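Local coordinates for hydrazine synthase subunit alpha (Candidatus Kuenenia stuttgartiensis, PDB 5C2V), which catalyses, within the hydrazine synthase complex, the condensation of hydroxylamine made in the gamma subunit with ammonia to yield hydrazine, at residues N186-T192 / T216-T222. Residues are numbered along the deposited sequence; the frame is centred on the assembly and turned at random.
Sequences NLYRLDT and TTIDQIT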
ATOM      1  N   ASN D 186      -7.987 -11.574 -25.438  1.00 72.95           N
ATOM      2  CA  ASN D 186      -9.193 -10.761 -25.467  1.00 51.72           C
ATOM      3  C   ASN D 186     -10.420 -11.651 -25.635  1.00 62.80           C
ATOM      4  O   ASN D 186     -10.294 -12.870 -25.757  1.00 61.56           O
ATOM      5  CB  ASN D 186      -9.115  -9.729 -26.588  1.00 47.95           C
ATOM      6  CG  ASN D 186      -8.436  -8.447 -26.150  1.00 39.79           C
ATOM      7  OD1 ASN D 186      -8.740  -7.905 -25.088  1.00 52.38           O
ATOM      8  ND2 ASN D 186      -7.524  -7.947 -26.974  1.00 40.58           N
ATOM      9  N   LEU D 187     -11.604 -11.049 -25.639  1.00 61.77           N
ATOM     10  CA  LEU D 187     -12.832 -11.823 -25.776  1.00 53.84           C
ATOM     11  C   LEU D 187     -13.389 -11.755 -27.193  1.00 60.35           C
ATOM     12  O   LEU D 187     -13.397 -10.699 -27.825  1.00 53.93           O
ATOM     13  CB  LEU D 187     -13.887 -11.346 -24.775  1.00 54.21           C
ATOM     14  CG  LEU D 187     -13.604 -11.632 -23.298  1.00 59.19           C
ATOM     15  CD1 LEU D 187     -14.804 -11.264 -22.440  1.00 55.62           C
ATOM     16  CD2 LEU D 187     -13.222 -13.091 -23.093  1.00 47.52           C
ATOM     17  N   TYR D 188     -13.847 -12.903 -27.681  1.00 51.95           N
ATOM     18  CA  TYR D 188     -14.445 -13.013 -29.004  1.00 61.71           C
ATOM     19  C   TYR D 188     -15.847 -13.601 -28.919  1.00 55.33           C
ATOM     20  O   TYR D 188     -16.092 -14.543 -28.153  1.00 62.23           O
ATOM     21  CB  TYR D 188     -13.588 -13.890 -29.920  1.00 53.33           C
ATOM     22  CG  TYR D 188     -12.306 -13.261 -30.412  1.00 54.03           C
ATOM     23  CD1 TYR D 188     -11.138 -13.337 -29.664  1.00 59.35           C
ATOM     24  CD2 TYR D 188     -12.255 -12.617 -31.642  1.00 55.84           C
ATOM     25  CE1 TYR D 188      -9.961 -12.773 -30.118  1.00 47.04           C
ATOM     26  CE2 TYR D 188     -11.083 -12.051 -32.104  1.00 61.66           C
ATOM     27  CZ  TYR D 188      -9.940 -12.131 -31.338  1.00 52.92           C
ATOM     28  OH  TYR D 188      -8.770 -11.568 -31.795  1.00 74.83           O
ATOM     29  N   ARG D 189     -16.762 -13.044 -29.706  1.00 57.93           N
ATOM     30  CA  ARG D 189     -18.067 -13.657 -29.907  1.00 74.21           C
ATOM     31  C   ARG D 189     -18.050 -14.421 -31.227  1.00 60.74           C
ATOM     32  O   ARG D 189     -17.444 -13.980 -32.208  1.00 50.52           O
ATOM     33  CB  ARG D 189     -19.189 -12.614 -29.887  1.00 54.27           C
ATOM     34  CG  ARG D 189     -19.173 -11.614 -31.030  1.00 60.96           C
ATOM     35  CD  ARG D 189     -20.424 -10.747 -30.997  1.00 55.96           C
ATOM     36  NE  ARG D 189     -20.393  -9.686 -31.999  1.00 47.94           N
ATOM     37  CZ  ARG D 189     -21.378  -8.812 -32.188  1.00 48.86           C
ATOM     38  NH1 ARG D 189     -22.474  -8.876 -31.445  1.00 49.51           N
ATOM     39  NH2 ARG D 189     -21.267  -7.877 -33.122  1.00 51.92           N
ATOM     40  N   LEU D 190     -18.706 -15.576 -31.241  1.00 59.86           N
ATOM     41  CA  LEU D 190     -18.627 -16.483 -32.378  1.00 71.94           C
ATOM     42  C   LEU D 190     -20.004 -16.947 -32.838  1.00 71.94           C
ATOM     43  O   LEU D 190     -20.752 -17.564 -32.076  1.00 64.20           O
ATOM     44  CB  LEU D 190     -17.751 -17.691 -32.020  1.00 67.04           C
ATOM     45  CG  LEU D 190     -17.541 -18.817 -33.036  1.00 71.15           C
ATOM     46  CD1 LEU D 190     -16.147 -19.391 -32.886  1.00 56.53           C
ATOM     47  CD2 LEU D 190     -18.568 -19.923 -32.857  1.00 77.49           C
ATOM     48  N   ASP D 191     -20.329 -16.643 -34.090  1.00 70.67           N
ATOM     49  CA  ASP D 191     -21.535 -17.162 -34.717  1.00 69.08           C
ATOM     50  C   ASP D 191     -21.257 -18.565 -35.240  1.00 62.22           C
ATOM     51  O   ASP D 191     -20.354 -18.774 -36.065  1.00 59.15           O
ATOM     52  CB  ASP D 191     -22.007 -16.243 -35.846  1.00 73.26           C
ATOM     53  CG  ASP D 191     -23.455 -16.491 -36.236  1.00 83.58           C
ATOM     54  OD1 ASP D 191     -23.882 -17.664 -36.256  1.00 75.86           O
ATOM     55  OD2 ASP D 191     -24.170 -15.508 -36.520  1.00 87.95           O
ATOM     56  N   THR D 192     -22.044 -19.516 -34.744  1.00 57.19           N
ATOM     57  CA  THR D 192     -21.872 -20.930 -35.050  1.00 72.86           C
ATOM     58  C   THR D 192     -22.514 -21.330 -36.374  1.00 73.75           C
ATOM     59  O   THR D 192     -22.197 -22.382 -36.928  1.00 81.54           O
ATOM     60  CB  THR D 192     -22.468 -21.815 -33.936  1.00 75.52           C
ATOM     61  OG1 THR D 192     -23.889 -21.632 -33.885  1.00 57.52           O
ATOM     62  CG2 THR D 192     -21.870 -21.456 -32.585  1.00 65.58           C
ATOM     63  N   THR D 216     -18.233 -20.905 -39.553  1.00 76.73           N
ATOM     64  CA  THR D 216     -18.284 -20.105 -38.329  1.00 62.09           C
ATOM     65  C   THR D 216     -17.753 -18.697 -38.576  1.00 55.51           C
ATOM     66  O   THR D 216     -17.059 -18.459 -39.562  1.00 56.09           O
ATOM     67  CB  THR D 216     -17.474 -20.751 -37.187  1.00 58.62           C
ATOM     68  OG1 THR D 216     -16.112 -20.920 -37.600  1.00 80.09           O
ATOM     69  CG2 THR D 216     -18.054 -22.104 -36.808  1.00 59.62           C
ATOM     70  N   THR D 217     -18.078 -17.764 -37.686  1.00 60.77           N
ATOM     71  CA  THR D 217     -17.561 -16.400 -37.821  1.00 67.01           C
ATOM     72  C   THR D 217     -17.184 -15.815 -36.460  1.00 70.42           C
ATOM     73  O   THR D 217     -17.883 -16.038 -35.478  1.00 70.73           O
ATOM     74  CB  THR D 217     -18.587 -15.472 -38.509  1.00 71.83           C
ATOM     75  OG1 THR D 217     -19.029 -16.070 -39.734  1.00 85.36           O
ATOM     76  CG2 THR D 217     -17.971 -14.112 -38.812  1.00 58.63           C
ATOM     77  N   ILE D 218     -16.079 -15.076 -36.397  1.00 51.68           N
ATOM     78  CA  ILE D 218     -15.662 -14.481 -35.127  1.00 58.29           C
ATOM     79  C   ILE D 218     -15.552 -12.957 -35.177  1.00 62.39           C
ATOM     80  O   ILE D 218     -15.167 -12.373 -36.196  1.00 46.96           O
ATOM     81  CB  ILE D 218     -14.308 -15.050 -34.649  1.00 53.49           C
ATOM     82  CG1 ILE D 218     -13.240 -14.893 -35.732  1.00 56.78           C
ATOM     83  CG2 ILE D 218     -14.453 -16.507 -34.253  1.00 45.19           C
ATOM     84  CD1 ILE D 218     -11.868 -15.367 -35.307  1.00 66.75           C
ATOM     85  N   ASP D 219     -15.899 -12.331 -34.054  1.00 57.08           N
ATOM     86  CA  ASP D 219     -15.798 -10.885 -33.884  1.00 62.16           C
ATOM     87  C   ASP D 219     -15.158 -10.567 -32.534  1.00 60.42           C
ATOM     88  O   ASP D 219     -15.453 -11.224 -31.536  1.00 50.98           O
ATOM     89  CB  ASP D 219     -17.179 -10.233 -33.992  1.00 66.23           C
ATOM     90  CG  ASP D 219     -17.138  -8.735 -33.761  1.00 61.34           C
ATOM     91  OD1 ASP D 219     -16.215  -8.074 -34.282  1.00 66.82           O
ATOM     92  OD2 ASP D 219     -18.030  -8.218 -33.055  1.00 50.98           O
ATOM     93  N   GLN D 220     -14.288  -9.561 -32.500  1.00 42.76           N
ATOM     94  CA  GLN D 220     -13.571  -9.218 -31.272  1.00 62.05           C
ATOM     95  C   GLN D 220     -14.304  -8.143 -30.476  1.00 52.94           C
ATOM     96  O   GLN D 220     -14.388  -6.992 -30.903  1.00 54.41           O
ATOM     97  CB  GLN D 220     -12.153  -8.749 -31.602  1.00 63.27           C
ATOM     98  CG  GLN D 220     -11.303  -8.430 -30.384  1.00 69.59           C
ATOM     99  CD  GLN D 220      -9.914  -7.954 -30.755  1.00 65.60           C
ATOM    100  OE1 GLN D 220      -9.524  -7.984 -31.923  1.00 63.10           O
ATOM    101  NE2 GLN D 220      -9.157  -7.508 -29.760  1.00 66.57           N
ATOM    102  N   ILE D 221     -14.838  -8.527 -29.321  1.00 51.50           N
ATOM    103  CA  ILE D 221     -15.635  -7.611 -28.508  1.00 57.83           C
ATOM    104  C   ILE D 221     -14.860  -6.841 -27.429  1.00 59.39           C
ATOM    105  O   ILE D 221     -15.382  -5.879 -26.867  1.00 59.69           O
ATOM    106  CB  ILE D 221     -16.784  -8.367 -27.819  1.00 43.53           C
ATOM    107  CG1 ILE D 221     -16.223  -9.398 -26.834  1.00 44.97           C
ATOM    108  CG2 ILE D 221     -17.669  -9.038 -28.856  1.00 61.97           C
ATOM    109  CD1 ILE D 221     -17.285 -10.220 -26.142  1.00 38.43           C
ATOM    110  N   THR D 222     -13.625  -7.249 -27.145  1.00 65.74           N
ATOM    111  CA  THR D 222     -12.821  -6.586 -26.110  1.00 62.49           C
ATOM    112  C   THR D 222     -11.422  -6.266 -26.623  1.00 57.21           C
ATOM    113  O   THR D 222     -10.738  -7.130 -27.155  1.00 74.02           O
ATOM    114  CB  THR D 222     -12.700  -7.439 -24.830  1.00 52.35           C
ATOM    115  OG1 THR D 222     -12.020  -8.666 -25.127  1.00 63.64           O
ATOM    116  CG2 THR D 222     -14.073  -7.741 -24.246  1.00 46.16           C
TER
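Arg189 and Asp219 sit opposite each other where strands 186-191 and 216-220 run antiparallel in one sheet of the N-terminal beta-propeller domain; strand 154-171 flanks the pair on one side and strand 209-211 on the other. The backbone pairing is regular. Arg189 N to Asp219 O and Asp219 N to Arg189 O are both 2.9 Å; Asp191 and Thr217 exchange a second pair of bonds. Past the end of strand 216-220, Ile221 N still bonds to Leu187 O (3.0 Å).

On the face carrying Tyr188, Leu190 and Ile218, the Gln220 CG methylene lies over the tyrosine ring, 4.3 Å from its centroid, in a CH-pi contact offset toward the rim. Phe168 also meets this ring. Further along, Leu190 CD1 packs on Ile218 CG2 at 3.6 Å.

The other face holds a buried salt bridge, with Arg549 as a second cationic partner for Asp219 OD2. With CG anti to the backbone N (chi1 177°), Asp219 points the same way as the extended Arg189 chain and lies beside it, which brings OD2 to NE. Arg189 NE meets the anti lone pair of Asp219 OD2 at 3.0 Å, with the oxygen 23° out of the guanidinium plane.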